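Beta subunit of a putative Aromatic-ring-hydroxylating dioxygenase (Novosphingobium aromaticivorans DSM 12444, PDB 3EBY) probably serves as the structural, NTF2-like beta subunit of an aromatic-ring-hydroxylating dioxygenase, and assembles here as a trimer. Local coordinates at residues W35-V40 against K67-A71; D41-V47 against V61-K67; R73-L77 against L159-I163; L91-V96 against A107-Y111. The contacts are given in a common frame with arbitrary orientation. Numbering follows the deposited sequence.

Contact 1 of 4, residues W35-V40 against K67-A71; sequences WPTLFV and KGMLA
In the cone-shaped fold of the NTF2 superfamily, the opening turn of helix 67-79, K67-A71, packs on the chain that leads into the first beta hairpin. W35-L38 have helical phi/psi, with L38 N bonded to W35 O (3.1 Å), before F39-V40 extend into a strand; K67-A71 is regular helix. The nearest CA pair is P36-L70, 5.6 Å. Apolar contacts centre on L70 (m, t), which packs on W35, P36 and F39, with C64 also touching it: its CD1 sits over the F39 ring face in a CH-pi contact (3.8 Å to the centroid), its CD2 is 3.6 Å from W35 CH2, and its CB is 3.9 Å from P36 CB. W35 NE1 is hydrogen-bonded to Y23 OH, tying this cluster to helix 8-28. K67 (t, t, m, t) sets its CE 3.2 Å from P36 O, and its NZ is salt-bridged to D41. A water joins T37 O (2.8 Å) to K67 NZ (3.1 Å), and K67 NZ donates to F39 O at 2.9 Å.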
loop_
_atom_site.group_PDB
_atom_site.type_symbol
_atom_site.label_atom_id
_atom_site.label_comp_id
_atom_site.label_asym_id
_atom_site.label_seq_id
_atom_site.Cartn_x
_atom_site.Cartn_y
_atom_site.Cartn_z
ATOM N N TRP A 35 -11.793 -9.201 15.438
ATOM C CA TRP A 35 -11.236 -9.993 14.340
ATOM C C TRP A 35 -12.091 -11.238 13.989
ATOM O O TRP A 35 -12.401 -11.443 12.811
ATOM C CB TRP A 35 -9.756 -10.345 14.618
ATOM C CG TRP A 35 -9.127 -11.314 13.629
ATOM C CD1 TRP A 35 -8.730 -11.040 12.340
ATOM C CD2 TRP A 35 -8.677 -12.639 13.910
ATOM N NE1 TRP A 35 -8.132 -12.149 11.781
ATOM C CE2 TRP A 35 -8.085 -13.146 12.725
ATOM C CE3 TRP A 35 -8.733 -13.461 15.046
ATOM C CZ2 TRP A 35 -7.564 -14.441 12.640
ATOM C CZ3 TRP A 35 -8.224 -14.748 14.962
ATOM C CH2 TRP A 35 -7.601 -15.210 13.771
ATOM N N PRO A 36 -12.509 -12.035 15.003
ATOM C CA PRO A 36 -13.331 -13.212 14.677
ATOM C C PRO A 36 -14.684 -12.841 14.034
ATOM O O PRO A 36 -15.178 -13.582 13.214
ATOM C CB PRO A 36 -13.514 -13.908 16.041
ATOM C CG PRO A 36 -12.366 -13.418 16.879
ATOM C CD PRO A 36 -12.137 -12.015 16.436
ATOM N N THR A 37 -15.208 -11.647 14.356
ATOM C CA THR A 37 -16.504 -11.193 13.812
ATOM C C THR A 37 -16.483 -10.910 12.303
ATOM O O THR A 37 -17.548 -10.801 11.664
ATOM C CB THR A 37 -17.048 -9.923 14.549
ATOM O OG1 THR A 37 -16.362 -8.747 14.115
ATOM C CG2 THR A 37 -16.975 -10.089 16.091
ATOM N N LEU A 38 -15.290 -10.790 11.741
ATOM C CA LEU A 38 -15.098 -10.492 10.301
ATOM C C LEU A 38 -15.236 -11.752 9.435
ATOM O O LEU A 38 -15.176 -11.690 8.211
ATOM C CB LEU A 38 -13.729 -9.846 10.074
ATOM C CG LEU A 38 -13.443 -8.630 10.967
ATOM C CD1 LEU A 38 -12.066 -8.007 10.665
ATOM C CD2 LEU A 38 -14.569 -7.572 10.784
ATOM N N PHE A 39 -15.403 -12.884 10.096
ATOM C CA PHE A 39 -15.557 -14.189 9.430
ATOM C C PHE A 39 -16.972 -14.752 9.653
ATOM O O PHE A 39 -17.665 -14.387 10.612
ATOM C CB PHE A 39 -14.563 -15.198 10.017
ATOM C CG PHE A 39 -13.106 -14.849 9.791
ATOM C CD1 PHE A 39 -12.457 -13.943 10.612
ATOM C CD2 PHE A 39 -12.353 -15.556 8.835
ATOM C CE1 PHE A 39 -11.100 -13.605 10.364
ATOM C CE2 PHE A 39 -10.992 -15.289 8.651
ATOM C CZ PHE A 39 -10.374 -14.320 9.435
ATOM N N VAL A 40 -17.408 -15.645 8.763
ATOM C CA VAL A 40 -18.629 -16.422 9.015
ATOM C C VAL A 40 -18.298 -17.446 10.107
ATOM O O VAL A 40 -17.107 -17.683 10.386
ATOM C CB VAL A 40 -19.131 -17.156 7.757
ATOM C CG1 VAL A 40 -19.328 -16.162 6.599
ATOM C CG2 VAL A 40 -18.183 -18.355 7.347
ATOM N N LYS A 67 -15.064 -20.512 13.745
ATOM C CA LYS A 67 -14.978 -19.259 14.489
ATOM C C LYS A 67 -14.540 -19.489 15.926
ATOM O O LYS A 67 -13.836 -18.653 16.508
ATOM C CB LYS A 67 -16.306 -18.511 14.453
ATOM C CG LYS A 67 -16.201 -17.128 15.065
ATOM C CD LYS A 67 -17.430 -16.353 14.857
ATOM C CE LYS A 67 -17.508 -15.821 13.448
ATOM N NZ LYS A 67 -18.770 -15.104 13.210
ATOM N N GLY A 68 -14.915 -20.638 16.490
ATOM C CA GLY A 68 -14.516 -20.997 17.844
ATOM C C GLY A 68 -13.010 -21.019 18.016
ATOM O O GLY A 68 -12.487 -20.534 19.034
HETATM N N MSE A 69 -12.301 -21.513 16.997
HETATM C CA MSE A 69 -10.845 -21.510 17.005
HETATM C C MSE A 69 -10.251 -20.087 16.881
HETATM O O MSE A 69 -9.256 -19.781 17.535
HETATM C CB MSE A 69 -10.283 -22.442 15.915
HETATM C CG MSE A 69 -10.614 -23.903 16.140
HETATM SE SE MSE A 69 -9.584 -25.125 15.033
HETATM C CE MSE A 69 -7.860 -24.762 15.630
ATOM N N LEU A 70 -10.881 -19.216 16.074
ATOM C CA LEU A 70 -10.483 -17.809 15.998
ATOM C C LEU A 70 -10.574 -17.174 17.399
ATOM O O LEU A 70 -9.635 -16.504 17.863
ATOM C CB LEU A 70 -11.396 -17.025 15.036
ATOM C CG LEU A 70 -11.525 -17.464 13.572
ATOM C CD1 LEU A 70 -12.491 -16.523 12.815
ATOM C CD2 LEU A 70 -10.160 -17.528 12.877
ATOM N N ALA A 71 -11.723 -17.375 18.043
ATOM C CA ALA A 71 -11.990 -16.796 19.356
ATOM C C ALA A 71 -11.046 -17.368 20.389
ATOM O O ALA A 71 -10.553 -16.635 21.242
ATOM C CB ALA A 71 -13.439 -17.026 19.764
HETATM O O HOH W 1 -19.798 -12.379 12.151
#

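Contact 2 of 4, residues D41-V47 against V61-K67; sequences DDCLYQV and VMYCDSK
The antiparallel hairpin of strands 43-49 and 60-64, at one edge of the NTF2-like sheet, shows how a bulge and a helix cap can finish the two ends of one ladder; its segments run 169° apart. V61 and M62 both face V47 in a classic beta bulge: V61 N donates to V47 O (2.8 Å), and V47 N to M62 O (3.0 Å). Selenomethionine M62 (t, t) lies on the sheet face of Y45 and V47; its SE meets the edge of the Y45 ring, 4.0 Å from CE2, a Met-aromatic contact. Y63, chi1 t, forms the non-hydrogen-bonded pair with Q46 (CA-CA 4.4 Å) on the other face, its CE2 3.8 Å from L44 CD1. C64 pairs with Y45 through Y45 N to C64 O (2.9 Å) and C64 N to Y45 O (2.8 Å). At D65 the ladder has ended, and a water links D65 O to D42 OD1, 2.6 Å from each. S66 is the helix N-cap, its OG bonded to M69 N. K67 binds D41 twice, K67 N to D41 O and, as a salt bridge, K67 NZ to D41 OD1, both 2.9 Å. Strand 142-150 continues the sheet beside 43-49, while helix 67-79 covers the other flank, L70 packing on Y45 and C64 and R73 on M62.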
loop_
_atom_site.group_PDB
_atom_site.type_symbol
_atom_site.label_atom_id
_atom_site.label_comp_id
_atom_site.label_asym_id
_atom_site.label_seq_id
_atom_site.Cartn_x
_atom_site.Cartn_y
_atom_site.Cartn_z
ATOM N N ASP A 41 -19.310 -18.089 10.674
ATOM C CA ASP A 41 -19.086 -19.063 11.780
ATOM C C ASP A 41 -18.307 -20.297 11.278
ATOM O O ASP A 41 -17.354 -20.757 11.936
ATOM C CB ASP A 41 -20.401 -19.525 12.397
ATOM C CG ASP A 41 -21.093 -18.439 13.246
ATOM O OD1 ASP A 41 -20.570 -17.316 13.346
ATOM O OD2 ASP A 41 -22.222 -18.713 13.727
ATOM N N ASP A 42 -18.725 -20.829 10.128
ATOM C CA ASP A 42 -18.124 -22.048 9.543
ATOM C C ASP A 42 -17.045 -21.643 8.516
ATOM O O ASP A 42 -17.213 -21.786 7.307
ATOM C CB ASP A 42 -19.219 -22.887 8.896
ATOM C CG ASP A 42 -18.698 -24.195 8.297
ATOM O OD1 ASP A 42 -17.574 -24.622 8.641
ATOM O OD2 ASP A 42 -19.406 -24.741 7.435
ATOM N N CYS A 43 -15.967 -21.098 9.038
ATOM C CA CYS A 43 -14.937 -20.451 8.233
ATOM C C CYS A 43 -13.647 -21.272 8.219
ATOM O O CYS A 43 -13.508 -22.263 8.972
ATOM C CB CYS A 43 -14.641 -19.080 8.828
ATOM S SG CYS A 43 -13.986 -19.125 10.549
ATOM N N LEU A 44 -12.686 -20.795 7.426
ATOM C CA LEU A 44 -11.332 -21.330 7.416
ATOM C C LEU A 44 -10.325 -20.158 7.347
ATOM O O LEU A 44 -10.468 -19.265 6.521
ATOM C CB LEU A 44 -11.129 -22.280 6.235
ATOM C CG LEU A 44 -9.706 -22.878 6.118
ATOM C CD1 LEU A 44 -9.436 -23.854 7.279
ATOM C CD2 LEU A 44 -9.520 -23.573 4.787
ATOM N N TYR A 45 -9.431 -20.104 8.322
ATOM C CA TYR A 45 -8.338 -19.146 8.334
ATOM C C TYR A 45 -7.045 -19.933 8.461
ATOM O O TYR A 45 -6.886 -20.717 9.398
ATOM C CB TYR A 45 -8.465 -18.174 9.517
ATOM C CG TYR A 45 -7.291 -17.220 9.641
ATOM C CD1 TYR A 45 -7.179 -16.120 8.801
ATOM C CD2 TYR A 45 -6.268 -17.455 10.551
ATOM C CE1 TYR A 45 -6.074 -15.234 8.892
ATOM C CE2 TYR A 45 -5.166 -16.586 10.658
ATOM C CZ TYR A 45 -5.093 -15.466 9.864
ATOM O OH TYR A 45 -3.989 -14.631 9.982
ATOM N N GLN A 46 -6.113 -19.691 7.557
ATOM C CA GLN A 46 -4.826 -20.343 7.650
ATOM C C GLN A 46 -3.700 -19.463 7.142
ATOM O O GLN A 46 -3.909 -18.517 6.339
ATOM C CB GLN A 46 -4.848 -21.696 6.932
ATOM C CG GLN A 46 -4.954 -21.640 5.451
ATOM C CD GLN A 46 -5.261 -23.017 4.830
ATOM O OE1 GLN A 46 -5.106 -24.069 5.482
ATOM N NE2 GLN A 46 -5.710 -23.007 3.589
ATOM N N VAL A 47 -2.508 -19.758 7.641
ATOM C CA VAL A 47 -1.294 -19.024 7.301
ATOM C C VAL A 47 -0.272 -20.104 6.848
ATOM O O VAL A 47 0.094 -21.005 7.634
ATOM C CB VAL A 47 -0.775 -18.202 8.517
ATOM C CG1 VAL A 47 0.570 -17.526 8.169
ATOM C CG2 VAL A 47 -1.854 -17.130 8.968
ATOM N N VAL A 61 1.148 -22.854 9.495
ATOM C CA VAL A 61 1.749 -22.444 10.769
ATOM C C VAL A 61 0.725 -21.717 11.681
ATOM O O VAL A 61 0.998 -21.445 12.851
ATOM C CB VAL A 61 3.007 -21.577 10.519
ATOM C CG1 VAL A 61 3.562 -21.037 11.829
ATOM C CG2 VAL A 61 4.083 -22.413 9.778
HETATM N N MSE A 62 -0.447 -21.410 11.133
HETATM C CA MSE A 62 -1.581 -20.938 11.922
HETATM C C MSE A 62 -2.829 -21.478 11.222
HETATM O O MSE A 62 -2.890 -21.538 9.988
HETATM C CB MSE A 62 -1.601 -19.397 12.017
HETATM C CG MSE A 62 -2.433 -18.865 13.146
HETATM SE SE MSE A 62 -2.222 -16.900 13.413
HETATM C CE MSE A 62 -0.730 -16.713 12.975
ATOM N N TYR A 63 -3.749 -22.051 11.986
ATOM C CA TYR A 63 -4.844 -22.780 11.362
ATOM C C TYR A 63 -6.109 -22.773 12.250
ATOM O O TYR A 63 -6.049 -23.148 13.439
ATOM C CB TYR A 63 -4.408 -24.202 11.100
ATOM C CG TYR A 63 -5.473 -25.068 10.481
ATOM C CD1 TYR A 63 -6.367 -25.775 11.272
ATOM C CD2 TYR A 63 -5.558 -25.211 9.107
ATOM C CE1 TYR A 63 -7.328 -26.588 10.697
ATOM C CE2 TYR A 63 -6.526 -25.979 8.532
ATOM C CZ TYR A 63 -7.397 -26.679 9.330
ATOM O OH TYR A 63 -8.346 -27.460 8.745
ATOM N N CYS A 64 -7.217 -22.296 11.682
ATOM C CA CYS A 64 -8.516 -22.245 12.384
ATOM C C CYS A 64 -9.600 -22.680 11.415
ATOM O O CYS A 64 -9.797 -22.032 10.396
ATOM C CB CYS A 64 -8.825 -20.838 12.850
ATOM S SG CYS A 64 -7.609 -20.019 13.901
ATOM N N ASP A 65 -10.356 -23.716 11.765
ATOM C CA ASP A 65 -11.399 -24.223 10.863
ATOM C C ASP A 65 -12.820 -24.001 11.404
ATOM O O ASP A 65 -13.807 -24.627 10.938
ATOM C CB ASP A 65 -11.138 -25.698 10.539
ATOM C CG ASP A 65 -11.243 -26.601 11.752
ATOM O OD1 ASP A 65 -11.575 -26.127 12.857
ATOM O OD2 ASP A 65 -10.999 -27.810 11.587
ATOM N N SER A 66 -12.927 -23.073 12.349
ATOM C CA SER A 66 -14.199 -22.592 12.852
ATOM C C SER A 66 -13.983 -21.239 13.534
ATOM O O SER A 66 -12.869 -20.885 13.910
ATOM C CB SER A 66 -14.778 -23.565 13.869
ATOM O OG SER A 66 -14.038 -23.530 15.099
ATOM N N LYS A 67 -15.064 -20.512 13.745
ATOM C CA LYS A 67 -14.978 -19.259 14.489
ATOM C C LYS A 67 -14.540 -19.489 15.926
ATOM O O LYS A 67 -13.836 -18.653 16.508
ATOM C CB LYS A 67 -16.306 -18.511 14.453
ATOM C CG LYS A 67 -16.201 -17.128 15.065
ATOM C CD LYS A 67 -17.430 -16.353 14.857
ATOM C CE LYS A 67 -17.508 -15.821 13.448
ATOM N NZ LYS A 67 -18.770 -15.104 13.210
HETATM O O HOH W 2 -16.408 -24.682 10.920
#

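Contact 3 of 4, residues R73-L77 against L159-I163; sequences RVVAL and LATPI
In this NTF2-like fold the C-terminal tail packs along one side of helix 67-79, with A160-P162 running extended alongside it. Residues R73-L77 are regular helix, with L77 N bonded to R73 O at 2.9 Å. The tail L159-I163 has no regular structure: L159 adopts the uncommon positive phi/psi of 50/49, and A160, T161 and P162 then follow with extended values near -77/130, -76/144 and -58/149. The nearest CA pair is L77-L159, 6.0 Å apart. R73 begins the contact. Its side chain (chi1 t, chi2 t, chi3 m) reaches along the tail, with CD 4.3 Å from P162 CG, and then presents the guanidinium edge to the backbone: NH1 makes a weak hydrogen bond to A160 O (3.0 Å) and gives another to a water (2.9 Å) that also accepts from A160 N (3.0 Å). One turn on, A76 O meets L159 CD2 at 3.9 Å. L77 (chi1 m, chi2 t) has the most surface buried of the helix residues. Its CD1 lies 4.0 Å from T161 CA and 4.1 Å from P162 CD. Beyond P162 the tail leaves the helix, and the terminal carboxylate of I163 is bound by Y23, Y45, H90 and Y130. Back at the start of the tail, L77 CD2 approaches L159 CB at 3.9 Å and L159 O at 3.3 Å.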
loop_
_atom_site.group_PDB
_atom_site.type_symbol
_atom_site.label_atom_id
_atom_site.label_comp_id
_atom_site.label_asym_id
_atom_site.label_seq_id
_atom_site.Cartn_x
_atom_site.Cartn_y
_atom_site.Cartn_z
ATOM N N ARG A 73 -8.008 -18.238 19.953
ATOM C CA ARG A 73 -6.740 -17.514 19.799
ATOM C C ARG A 73 -6.768 -16.131 20.481
ATOM O O ARG A 73 -5.818 -15.749 21.156
ATOM C CB ARG A 73 -6.371 -17.383 18.305
ATOM C CG ARG A 73 -5.069 -16.635 18.062
ATOM C CD ARG A 73 -4.582 -16.848 16.614
ATOM N NE ARG A 73 -4.042 -18.192 16.397
ATOM C CZ ARG A 73 -2.852 -18.607 16.853
ATOM N NH1 ARG A 73 -2.012 -17.752 17.432
ATOM N NH2 ARG A 73 -2.460 -19.852 16.651
ATOM N N VAL A 74 -7.837 -15.377 20.278
ATOM C CA VAL A 74 -7.936 -14.035 20.880
ATOM C C VAL A 74 -7.930 -14.133 22.411
ATOM O O VAL A 74 -7.177 -13.407 23.094
ATOM C CB VAL A 74 -9.203 -13.320 20.404
ATOM C CG1 VAL A 74 -9.407 -11.996 21.192
ATOM C CG2 VAL A 74 -9.146 -13.087 18.882
ATOM N N VAL A 75 -8.727 -15.063 22.940
ATOM C CA VAL A 75 -8.768 -15.340 24.394
ATOM C C VAL A 75 -7.376 -15.672 24.955
ATOM O O VAL A 75 -6.966 -15.137 25.990
ATOM C CB VAL A 75 -9.743 -16.478 24.723
ATOM C CG1 VAL A 75 -9.521 -16.991 26.163
ATOM C CG2 VAL A 75 -11.199 -16.017 24.512
ATOM N N ALA A 76 -6.662 -16.567 24.284
ATOM C CA ALA A 76 -5.324 -16.949 24.712
ATOM C C ALA A 76 -4.339 -15.752 24.668
ATOM O O ALA A 76 -3.501 -15.604 25.551
ATOM C CB ALA A 76 -4.806 -18.098 23.855
ATOM N N LEU A 77 -4.424 -14.934 23.620
ATOM C CA LEU A 77 -3.559 -13.762 23.482
ATOM C C LEU A 77 -3.816 -12.748 24.612
ATOM O O LEU A 77 -2.879 -12.147 25.152
ATOM C CB LEU A 77 -3.769 -13.102 22.106
ATOM C CG LEU A 77 -3.247 -13.902 20.900
ATOM C CD1 LEU A 77 -3.459 -13.154 19.593
ATOM C CD2 LEU A 77 -1.812 -14.244 21.056
ATOM N N LEU A 159 2.034 -17.609 20.759
ATOM C CA LEU A 159 1.143 -16.441 20.997
ATOM C C LEU A 159 1.221 -15.439 19.845
ATOM O O LEU A 159 1.329 -14.217 20.061
ATOM C CB LEU A 159 1.477 -15.777 22.350
ATOM C CG LEU A 159 1.210 -16.652 23.586
ATOM C CD1 LEU A 159 1.800 -16.028 24.849
ATOM C CD2 LEU A 159 -0.275 -16.980 23.764
ATOM N N ALA A 160 1.094 -15.964 18.623
ATOM C CA ALA A 160 1.201 -15.178 17.414
ATOM C C ALA A 160 -0.077 -14.349 17.154
ATOM O O ALA A 160 -1.198 -14.868 17.206
ATOM C CB ALA A 160 1.498 -16.110 16.212
ATOM N N THR A 161 0.081 -13.058 16.886
ATOM C CA THR A 161 -1.067 -12.253 16.486
ATOM C C THR A 161 -1.413 -12.590 15.017
ATOM O O THR A 161 -0.523 -12.907 14.217
ATOM C CB THR A 161 -0.816 -10.720 16.662
ATOM O OG1 THR A 161 0.418 -10.353 16.034
ATOM C CG2 THR A 161 -0.768 -10.346 18.142
ATOM N N PRO A 162 -2.708 -12.606 14.680
ATOM C CA PRO A 162 -3.118 -12.935 13.314
ATOM C C PRO A 162 -2.532 -12.014 12.241
ATOM O O PRO A 162 -2.193 -10.841 12.529
ATOM C CB PRO A 162 -4.650 -12.818 13.366
ATOM C CG PRO A 162 -4.990 -12.992 14.828
ATOM C CD PRO A 162 -3.876 -12.344 15.548
ATOM N N ILE A 163 -2.330 -12.591 11.056
ATOM C CA ILE A 163 -1.883 -11.891 9.858
ATOM C C ILE A 163 -3.109 -11.373 9.117
ATOM O O ILE A 163 -3.133 -10.226 8.655
ATOM C CB ILE A 163 -1.055 -12.824 8.901
ATOM C CG1 ILE A 163 0.169 -13.392 9.601
ATOM C CG2 ILE A 163 -0.594 -12.058 7.634
ATOM C CD1 ILE A 163 1.128 -12.313 10.067
ATOM O OXT ILE A 163 -4.128 -12.084 9.001
HETATM O O HOH W 3 0.572 -18.858 18.093
#

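Contact 4 of 4, residues L91-V96 against A107-Y111; sequences LIGRAV and AEASY
Strands 87-101 and 104-116 form an antiparallel hairpin of the curved NTF2-like sheet, the first strand interrupted so that the pairing shifts register by one residue. I92 and Y111 make a non-hydrogen-bonded pair (CA-CA 4.3 Å), V96 and E108 a hydrogen-bonded one (5.3 Å); the segments run 157° apart. Between the pairs, G93 N donates to S110 O (2.8 Å), and a water joins R94 O (2.8 Å) to S110 N (3.0 Å). I92 (m, t) sets CG1 4.2 Å from Y111 CB and CG2 4.1 Å from A109 CB; A95 CB lies 4.4 Å from both A107 CB and A109 CB. Helix 8-28 packs here, I16 on A95 and N20 on I92 and A109. Y111 (chi1 p) stacks its ring on Y130, its OH hydrogen-bonded to N126. E108 (m, t) forms a salt bridge with K129. R94, extended through chi3 (t, t, t), is salt-bridged to D18 of a neighbouring copy of this subunit, so the contact also belongs to the trimer interface. V96, chi1 t, shares the sheet face of E108, and their backbones close the pair through V96 N to E108 O at 2.8 Å and E108 N to V96 O at 3.0 Å.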
loop_
_atom_site.group_PDB
_atom_site.type_symbol
_atom_site.label_atom_id
_atom_site.label_comp_id
_atom_site.label_asym_id
_atom_site.label_seq_id
_atom_site.Cartn_x
_atom_site.Cartn_y
_atom_site.Cartn_z
ATOM N N LEU A 91 0.018 -2.902 5.561
ATOM C CA LEU A 91 -0.371 -2.267 4.334
ATOM C C LEU A 91 -0.914 -3.351 3.401
ATOM O O LEU A 91 -0.244 -4.349 3.126
ATOM C CB LEU A 91 0.769 -1.478 3.672
ATOM C CG LEU A 91 1.294 -0.213 4.394
ATOM C CD1 LEU A 91 2.480 0.321 3.593
ATOM C CD2 LEU A 91 0.247 0.891 4.493
ATOM N N ILE A 92 -2.134 -3.159 2.936
ATOM C CA ILE A 92 -2.795 -4.120 2.070
ATOM C C ILE A 92 -3.081 -3.499 0.708
ATOM O O ILE A 92 -3.666 -2.400 0.591
ATOM C CB ILE A 92 -4.115 -4.655 2.743
ATOM C CG1 ILE A 92 -3.790 -5.155 4.168
ATOM C CG2 ILE A 92 -4.756 -5.754 1.893
ATOM C CD1 ILE A 92 -5.037 -5.494 5.046
ATOM N N GLY A 93 -2.672 -4.202 -0.337
ATOM C CA GLY A 93 -2.939 -3.753 -1.684
ATOM C C GLY A 93 -4.402 -3.822 -2.069
ATOM O O GLY A 93 -5.218 -4.497 -1.411
ATOM N N ARG A 94 -4.744 -3.153 -3.172
ATOM C CA ARG A 94 -6.080 -3.252 -3.743
ATOM C C ARG A 94 -6.356 -4.705 -4.163
ATOM O O ARG A 94 -5.486 -5.383 -4.683
ATOM C CB ARG A 94 -6.213 -2.298 -4.925
ATOM C CG ARG A 94 -7.575 -2.283 -5.601
ATOM C CD ARG A 94 -7.557 -1.253 -6.711
ATOM N NE ARG A 94 -8.808 -1.160 -7.453
ATOM C CZ ARG A 94 -9.734 -0.240 -7.243
ATOM N NH1 ARG A 94 -9.644 0.578 -6.207
ATOM N NH2 ARG A 94 -10.805 -0.192 -8.022
ATOM N N ALA A 95 -7.580 -5.160 -3.944
ATOM C CA ALA A 95 -7.966 -6.553 -4.232
ATOM C C ALA A 95 -8.203 -6.776 -5.721
ATOM O O ALA A 95 -8.819 -5.934 -6.404
ATOM C CB ALA A 95 -9.236 -6.945 -3.430
ATOM N N VAL A 96 -7.761 -7.941 -6.196
ATOM C CA VAL A 96 -8.126 -8.447 -7.521
ATOM C C VAL A 96 -9.185 -9.520 -7.391
ATOM O O VAL A 96 -8.965 -10.574 -6.755
ATOM C CB VAL A 96 -6.884 -9.028 -8.271
ATOM C CG1 VAL A 96 -7.279 -9.531 -9.659
ATOM C CG2 VAL A 96 -5.754 -7.965 -8.373
ATOM N N ALA A 107 -11.268 -13.442 -4.175
ATOM C CA ALA A 107 -10.331 -12.302 -4.392
ATOM C C ALA A 107 -8.980 -12.578 -3.799
ATOM O O ALA A 107 -8.836 -13.444 -2.947
ATOM C CB ALA A 107 -10.901 -10.989 -3.825
ATOM N N GLU A 108 -7.995 -11.803 -4.254
ATOM C CA GLU A 108 -6.625 -11.871 -3.738
ATOM C C GLU A 108 -6.083 -10.464 -3.571
ATOM O O GLU A 108 -6.435 -9.582 -4.338
ATOM C CB GLU A 108 -5.734 -12.672 -4.684
ATOM C CG GLU A 108 -6.293 -14.067 -5.027
ATOM C CD GLU A 108 -5.358 -14.940 -5.854
ATOM O OE1 GLU A 108 -4.183 -14.559 -6.114
ATOM O OE2 GLU A 108 -5.835 -16.014 -6.271
ATOM N N ALA A 109 -5.256 -10.256 -2.535
ATOM C CA ALA A 109 -4.643 -8.950 -2.280
ATOM C C ALA A 109 -3.285 -9.136 -1.620
ATOM O O ALA A 109 -3.148 -9.940 -0.683
ATOM C CB ALA A 109 -5.566 -8.101 -1.398
ATOM N N SER A 110 -2.270 -8.433 -2.129
ATOM C CA SER A 110 -0.952 -8.443 -1.530
ATOM C C SER A 110 -0.983 -7.692 -0.222
ATOM O O SER A 110 -1.784 -6.791 -0.045
ATOM C CB SER A 110 0.102 -7.802 -2.451
ATOM O OG SER A 110 0.299 -8.629 -3.586
ATOM N N TYR A 111 -0.117 -8.093 0.694
ATOM C CA TYR A 111 0.034 -7.417 1.992
ATOM C C TYR A 111 1.467 -7.497 2.519
ATOM O O TYR A 111 2.232 -8.413 2.189
ATOM C CB TYR A 111 -0.929 -8.016 3.044
ATOM C CG TYR A 111 -0.501 -9.405 3.529
ATOM C CD1 TYR A 111 0.518 -9.560 4.468
ATOM C CD2 TYR A 111 -1.056 -10.556 2.974
ATOM C CE1 TYR A 111 0.946 -10.834 4.857
ATOM C CE2 TYR A 111 -0.575 -11.848 3.329
ATOM C CZ TYR A 111 0.421 -11.965 4.259
ATOM O OH TYR A 111 0.932 -13.213 4.589
HETATM O O HOH W 4 -2.910 -6.311 -4.097
#

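In the fold
This chain illustrates nested loop closure. After helix 8-28, contact 1 closes a loop of 26 residues, and contact 2, the hairpin of strands 43-49 and 60-64, is nested within it; the two share K67 and touch through L70 and C64. Contact 3 opens later, on helix 67-79, which contact 1 also uses, and closes only at the C terminus, enclosing contact 4, the hairpin at the far edge of the sheet. W35 packs on P162 and Y45 OH probably bonds I163 OXT, so contacts 1 to 3 form one cluster. Contact 4 lies across the chain's centre, about 20 Å from contact 1 between centres, yet I163 CG2 reaches Y111 CE1 at 3.4 Å.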